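Local atomic coordinates of oligopeptide ABC transporter, periplasmic oligopeptide-binding protein, putative (Thermotoga maritima MSB8, PDB entry 5IPW), a protein that probably binds oligopeptides in the periplasm for uptake by an ABC transporter. Residues F261-I274 with P621-Q633. Sequence-based numbering, arbitrary orientation.
Sequences FWAVDIEGNQLPYI and PLNAMPMQFFIEQ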
loop_
_atom_site.group_PDB
_atom_site.type_symbol
_atom_site.label_atom_id
_atom_site.label_comp_id
_atom_site.label_asym_id
_atom_site.label_seq_id
_atom_site.Cartn_x
_atom_site.Cartn_y
_atom_site.Cartn_z
ATOM N N PHE A 261 17.232 2.932 20.017
ATOM C CA PHE A 261 16.846 2.253 18.780
ATOM C C PHE A 261 17.695 0.998 18.585
ATOM O O PHE A 261 18.894 0.990 18.893
ATOM C CB PHE A 261 16.943 3.164 17.553
ATOM C CG PHE A 261 16.204 2.631 16.362
ATOM C CD1 PHE A 261 14.845 2.384 16.434
ATOM C CD2 PHE A 261 16.866 2.336 15.188
ATOM C CE1 PHE A 261 14.156 1.862 15.353
ATOM C CE2 PHE A 261 16.186 1.822 14.099
ATOM C CZ PHE A 261 14.828 1.586 14.178
ATOM N N TRP A 262 17.059 -0.029 18.027
ATOM C CA TRP A 262 17.482 -1.428 18.183
ATOM C C TRP A 262 18.019 -2.028 16.898
ATOM O O TRP A 262 18.163 -3.243 16.808
ATOM C CB TRP A 262 16.293 -2.275 18.668
ATOM C CG TRP A 262 15.024 -1.807 18.072
ATOM C CD1 TRP A 262 14.167 -0.887 18.598
ATOM C CD2 TRP A 262 14.494 -2.169 16.800
ATOM N NE1 TRP A 262 13.126 -0.665 17.738
ATOM C CE2 TRP A 262 13.300 -1.442 16.624
ATOM C CE3 TRP A 262 14.907 -3.038 15.793
ATOM C CZ2 TRP A 262 12.513 -1.558 15.483
ATOM C CZ3 TRP A 262 14.119 -3.156 14.653
ATOM C CH2 TRP A 262 12.940 -2.417 14.506
ATOM N N ALA A 263 18.306 -1.193 15.903
ATOM C CA ALA A 263 18.890 -1.676 14.662
ATOM C C ALA A 263 20.200 -0.972 14.425
ATOM O O ALA A 263 20.383 0.160 14.846
ATOM C CB ALA A 263 17.956 -1.436 13.497
ATOM N N VAL A 264 21.106 -1.657 13.741
ATOM C CA VAL A 264 22.388 -1.097 13.355
ATOM C C VAL A 264 22.689 -1.338 11.879
ATOM O O VAL A 264 21.993 -2.076 11.188
ATOM C CB VAL A 264 23.544 -1.683 14.192
ATOM C CG1 VAL A 264 23.301 -1.471 15.682
ATOM C CG2 VAL A 264 23.733 -3.172 13.908
ATOM N N ASP A 265 23.722 -0.645 11.432
ATOM C CA ASP A 265 24.423 -0.846 10.167
ATOM C C ASP A 265 25.130 -2.162 10.052
ATOM O O ASP A 265 25.406 -2.816 11.047
ATOM C CB ASP A 265 25.588 0.149 10.122
ATOM C CG ASP A 265 25.320 1.284 9.271
ATOM O OD1 ASP A 265 24.195 1.358 8.750
ATOM O OD2 ASP A 265 26.235 2.106 9.118
ATOM N N ILE A 266 25.545 -2.475 8.832
ATOM C CA ILE A 266 26.548 -3.509 8.625
ATOM C C ILE A 266 27.882 -3.182 9.313
ATOM O O ILE A 266 28.622 -4.089 9.649
ATOM C CB ILE A 266 26.759 -3.851 7.127
ATOM C CG1 ILE A 266 27.192 -2.635 6.310
ATOM C CG2 ILE A 266 25.483 -4.434 6.538
ATOM C CD1 ILE A 266 27.451 -2.939 4.845
ATOM N N GLU A 267 28.204 -1.909 9.518
ATOM C CA GLU A 267 29.394 -1.533 10.305
ATOM C C GLU A 267 29.128 -1.352 11.805
ATOM O O GLU A 267 29.996 -0.878 12.532
ATOM C CB GLU A 267 30.018 -0.243 9.753
ATOM C CG GLU A 267 30.672 -0.385 8.382
ATOM C CD GLU A 267 31.995 -1.141 8.431
ATOM O OE1 GLU A 267 32.960 -0.615 9.014
ATOM O OE2 GLU A 267 32.067 -2.267 7.883
ATOM N N GLY A 268 27.939 -1.704 12.274
ATOM C CA GLY A 268 27.610 -1.554 13.699
ATOM C C GLY A 268 27.225 -0.156 14.189
ATOM O O GLY A 268 27.130 0.064 15.398
ATOM N N ASN A 269 27.009 0.791 13.278
ATOM C CA ASN A 269 26.419 2.086 13.643
ATOM C C ASN A 269 24.951 1.938 14.075
ATOM O O ASN A 269 24.127 1.433 13.318
ATOM C CB ASN A 269 26.489 3.078 12.470
ATOM C CG ASN A 269 27.911 3.391 12.044
ATOM O OD1 ASN A 269 28.733 3.800 12.854
ATOM N ND2 ASN A 269 28.205 3.197 10.760
ATOM N N GLN A 270 24.640 2.386 15.290
ATOM C CA GLN A 270 23.268 2.408 15.783
ATOM C C GLN A 270 22.456 3.447 15.020
ATOM O O GLN A 270 22.764 4.639 15.043
ATOM C CB GLN A 270 23.220 2.746 17.278
ATOM C CG GLN A 270 21.800 2.848 17.828
ATOM C CD GLN A 270 21.722 3.442 19.224
ATOM O OE1 GLN A 270 22.511 4.319 19.585
ATOM N NE2 GLN A 270 20.745 2.986 20.010
ATOM N N LEU A 271 21.405 2.988 14.367
ATOM C CA LEU A 271 20.560 3.863 13.583
ATOM C C LEU A 271 19.606 4.641 14.502
ATOM O O LEU A 271 19.475 4.314 15.682
ATOM C CB LEU A 271 19.789 3.031 12.545
ATOM C CG LEU A 271 20.683 2.317 11.534
ATOM C CD1 LEU A 271 19.880 1.309 10.734
ATOM C CD2 LEU A 271 21.363 3.306 10.600
ATOM N N PRO A 272 18.963 5.694 13.971
ATOM C CA PRO A 272 19.130 6.258 12.621
ATOM C C PRO A 272 20.440 6.996 12.458
ATOM O O PRO A 272 21.114 7.257 13.429
ATOM C CB PRO A 272 17.957 7.236 12.494
ATOM C CG PRO A 272 17.611 7.597 13.893
ATOM C CD PRO A 272 17.889 6.371 14.719
ATOM N N TYR A 273 20.805 7.324 11.231
ATOM C CA TYR A 273 21.968 8.165 11.004
ATOM C C TYR A 273 21.652 9.609 11.387
ATOM O O TYR A 273 22.454 10.297 12.011
ATOM C CB TYR A 273 22.339 8.141 9.538
ATOM C CG TYR A 273 22.922 6.839 9.029
ATOM C CD1 TYR A 273 24.092 6.324 9.560
ATOM C CD2 TYR A 273 22.332 6.164 7.976
ATOM C CE1 TYR A 273 24.644 5.153 9.066
ATOM C CE2 TYR A 273 22.877 5.006 7.476
ATOM C CZ TYR A 273 24.024 4.501 8.033
ATOM O OH TYR A 273 24.563 3.360 7.512
ATOM N N ILE A 274 20.451 10.037 11.019
ATOM C CA ILE A 274 20.013 11.414 11.185
ATOM C C ILE A 274 19.582 11.691 12.632
ATOM O O ILE A 274 18.837 10.913 13.227
ATOM C CB ILE A 274 18.879 11.711 10.182
ATOM C CG1 ILE A 274 19.422 11.539 8.758
ATOM C CG2 ILE A 274 18.325 13.115 10.388
ATOM C CD1 ILE A 274 18.355 11.485 7.696
ATOM N N PRO A 621 6.756 6.515 2.640
ATOM C CA PRO A 621 8.091 6.082 2.238
ATOM C C PRO A 621 8.782 5.056 3.140
ATOM O O PRO A 621 9.971 4.825 2.954
ATOM C CB PRO A 621 8.876 7.391 2.269
ATOM C CG PRO A 621 8.304 8.101 3.449
ATOM C CD PRO A 621 6.834 7.729 3.478
ATOM N N LEU A 622 8.080 4.426 4.079
ATOM C CA LEU A 622 8.704 3.374 4.909
ATOM C C LEU A 622 9.335 2.287 4.049
ATOM O O LEU A 622 10.346 1.680 4.395
ATOM C CB LEU A 622 7.679 2.728 5.832
ATOM C CG LEU A 622 8.247 1.704 6.815
ATOM C CD1 LEU A 622 9.187 2.383 7.798
ATOM C CD2 LEU A 622 7.128 0.989 7.549
ATOM N N ASN A 623 8.683 2.041 2.933
ATOM C CA ASN A 623 9.146 1.176 1.869
ATOM C C ASN A 623 10.600 1.459 1.414
ATOM O O ASN A 623 11.304 0.558 0.985
ATOM C CB ASN A 623 8.158 1.387 0.708
ATOM C CG ASN A 623 8.407 0.468 -0.440
ATOM O OD1 ASN A 623 9.045 -0.577 -0.285
ATOM N ND2 ASN A 623 7.906 0.842 -1.610
ATOM N N ALA A 624 11.026 2.720 1.489
ATOM C CA ALA A 624 12.397 3.123 1.170
ATOM C C ALA A 624 13.364 2.958 2.346
ATOM O O ALA A 624 14.576 3.114 2.184
ATOM C CB ALA A 624 12.404 4.573 0.710
ATOM N N MET A 625 12.809 2.687 3.523
ATOM C CA MET A 625 13.550 2.437 4.755
ATOM C C MET A 625 14.326 3.651 5.255
ATOM O O MET A 625 15.552 3.649 5.278
ATOM C CB MET A 625 14.462 1.201 4.605
ATOM C CG MET A 625 14.520 0.332 5.861
ATOM S SD MET A 625 12.870 -0.062 6.499
ATOM C CE MET A 625 13.266 -0.902 8.021
ATOM N N PRO A 626 13.605 4.697 5.685
ATOM C CA PRO A 626 14.239 5.973 6.050
ATOM C C PRO A 626 15.148 5.963 7.278
ATOM O O PRO A 626 15.936 6.895 7.468
ATOM C CB PRO A 626 13.046 6.905 6.280
ATOM C CG PRO A 626 11.900 6.012 6.552
ATOM C CD PRO A 626 12.137 4.793 5.715
ATOM N N MET A 627 15.064 4.926 8.101
ATOM C CA MET A 627 15.961 4.820 9.247
ATOM C C MET A 627 17.436 4.818 8.824
ATOM O O MET A 627 18.299 5.197 9.614
ATOM C CB MET A 627 15.623 3.590 10.108
ATOM C CG MET A 627 16.017 2.233 9.524
ATOM S SD MET A 627 15.282 0.825 10.415
ATOM C CE MET A 627 16.806 0.081 10.888
ATOM N N GLN A 628 17.720 4.405 7.585
ATOM C CA GLN A 628 19.106 4.380 7.071
ATOM C C GLN A 628 19.415 5.469 6.044
ATOM O O GLN A 628 20.461 5.428 5.392
ATOM C CB GLN A 628 19.495 2.985 6.516
ATOM C CG GLN A 628 18.611 2.386 5.437
ATOM C CD GLN A 628 18.862 2.944 4.056
ATOM O OE1 GLN A 628 19.961 2.833 3.520
ATOM N NE2 GLN A 628 17.830 3.537 3.458
ATOM N N PHE A 629 18.522 6.443 5.903
ATOM C CA PHE A 629 18.845 7.658 5.147
ATOM C C PHE A 629 19.909 8.396 5.917
ATOM O O PHE A 629 19.944 8.318 7.143
ATOM C CB PHE A 629 17.645 8.593 5.024
ATOM C CG PHE A 629 16.520 8.075 4.164
ATOM C CD1 PHE A 629 16.661 6.953 3.358
ATOM C CD2 PHE A 629 15.322 8.767 4.130
ATOM C CE1 PHE A 629 15.610 6.509 2.568
ATOM C CE2 PHE A 629 14.274 8.346 3.328
ATOM C CZ PHE A 629 14.413 7.207 2.555
ATOM N N PHE A 630 20.775 9.112 5.212
ATOM C CA PHE A 630 21.724 9.998 5.878
ATOM C C PHE A 630 22.054 11.255 5.093
ATOM O O PHE A 630 21.806 11.338 3.896
ATOM C CB PHE A 630 23.014 9.251 6.245
ATOM C CG PHE A 630 23.965 9.021 5.088
ATOM C CD1 PHE A 630 23.757 7.984 4.195
ATOM C CD2 PHE A 630 25.097 9.802 4.937
ATOM C CE1 PHE A 630 24.647 7.745 3.159
ATOM C CE2 PHE A 630 25.989 9.570 3.901
ATOM C CZ PHE A 630 25.760 8.540 3.007
ATOM N N ILE A 631 22.628 12.217 5.812
ATOM C CA ILE A 631 23.107 13.471 5.254
ATOM C C ILE A 631 24.630 13.463 5.285
ATOM O O ILE A 631 25.234 13.244 6.336
ATOM C CB ILE A 631 22.596 14.675 6.089
ATOM C CG1 ILE A 631 21.073 14.737 6.047
ATOM C CG2 ILE A 631 23.166 15.993 5.581
ATOM C CD1 ILE A 631 20.472 15.426 7.250
ATOM N N GLU A 632 25.250 13.743 4.145
ATOM C CA GLU A 632 26.707 13.775 4.073
ATOM C C GLU A 632 27.275 14.771 5.076
ATOM O O GLU A 632 26.717 15.841 5.265
ATOM C CB GLU A 632 27.163 14.131 2.663
ATOM C CG GLU A 632 26.872 13.030 1.662
ATOM C CD GLU A 632 27.191 13.402 0.230
ATOM O OE1 GLU A 632 27.376 14.600 -0.068
ATOM O OE2 GLU A 632 27.235 12.476 -0.612
ATOM N N GLN A 633 28.362 14.391 5.736
ATOM C CA GLN A 633 29.055 15.261 6.679
ATOM C C GLN A 633 30.433 15.582 6.125
ATOM O O GLN A 633 30.862 16.732 6.178
ATOM C CB GLN A 633 29.193 14.600 8.056
ATOM C CG GLN A 633 27.901 14.055 8.648
ATOM C CD GLN A 633 26.909 15.140 9.052
ATOM O OE1 GLN A 633 27.206 15.974 9.901
ATOM N NE2 GLN A 633 25.713 15.115 8.459
HETATM O O HOH W 1 18.625 8.289 9.355
#
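The C-terminal tail of this family 5 solute-binding protein packs here against the two arms of a type I turn loop, F261 and A263 on one arm and L271-I274 on the other. The turn itself, D265-G268, stays clear of 621-633. The two segments are joined by side chains, by side chains against backbone carbonyls, and by one water. M627 carries the first half of the contact. Its CE lies in a pocket formed by A263 CB, L271 CD1 (3.3 Å) and the CE2 edge of the F261 ring. SD sits at the edge of that ring, 5.0 Å from its centroid, a Met-aromatic contact. CG of M627 lies between the backbone N and the carbonyl carbon (chi1 74°), and the bend at chi3 brings the methyl to A263. V50 of strand 48-51 touches both M627 and L271.

Y273 carries the second half. The edge of its ring meets the backbone, with CE2 3.2 Å from Q628 O and CD2 close to F629 O. L271 CD2 lies over the centre of one face. The edge of the F630 ring points at a face of Y273, centroids 5.6 Å apart and planes at 64°. Beyond it, I274 CD1 lies 4.0 Å from F629 CB. A cis peptide bond precedes P272, whose CA makes a CH...O contact of 3.3 Å with M627 O. With an alanine in place of Y273, the F630 edge and L271 CD2 are likely to lose their aromatic partner, and a gap would probably open beside Q628 O.

The contact is buried. Apolar side chains meet M627 and F630, and backbone carbonyls face the Y273 edge. One water accepts from I274 N at 3.0 Å and donates to both M627 O and F629 O, so it satisfies backbone polar atoms from both segments.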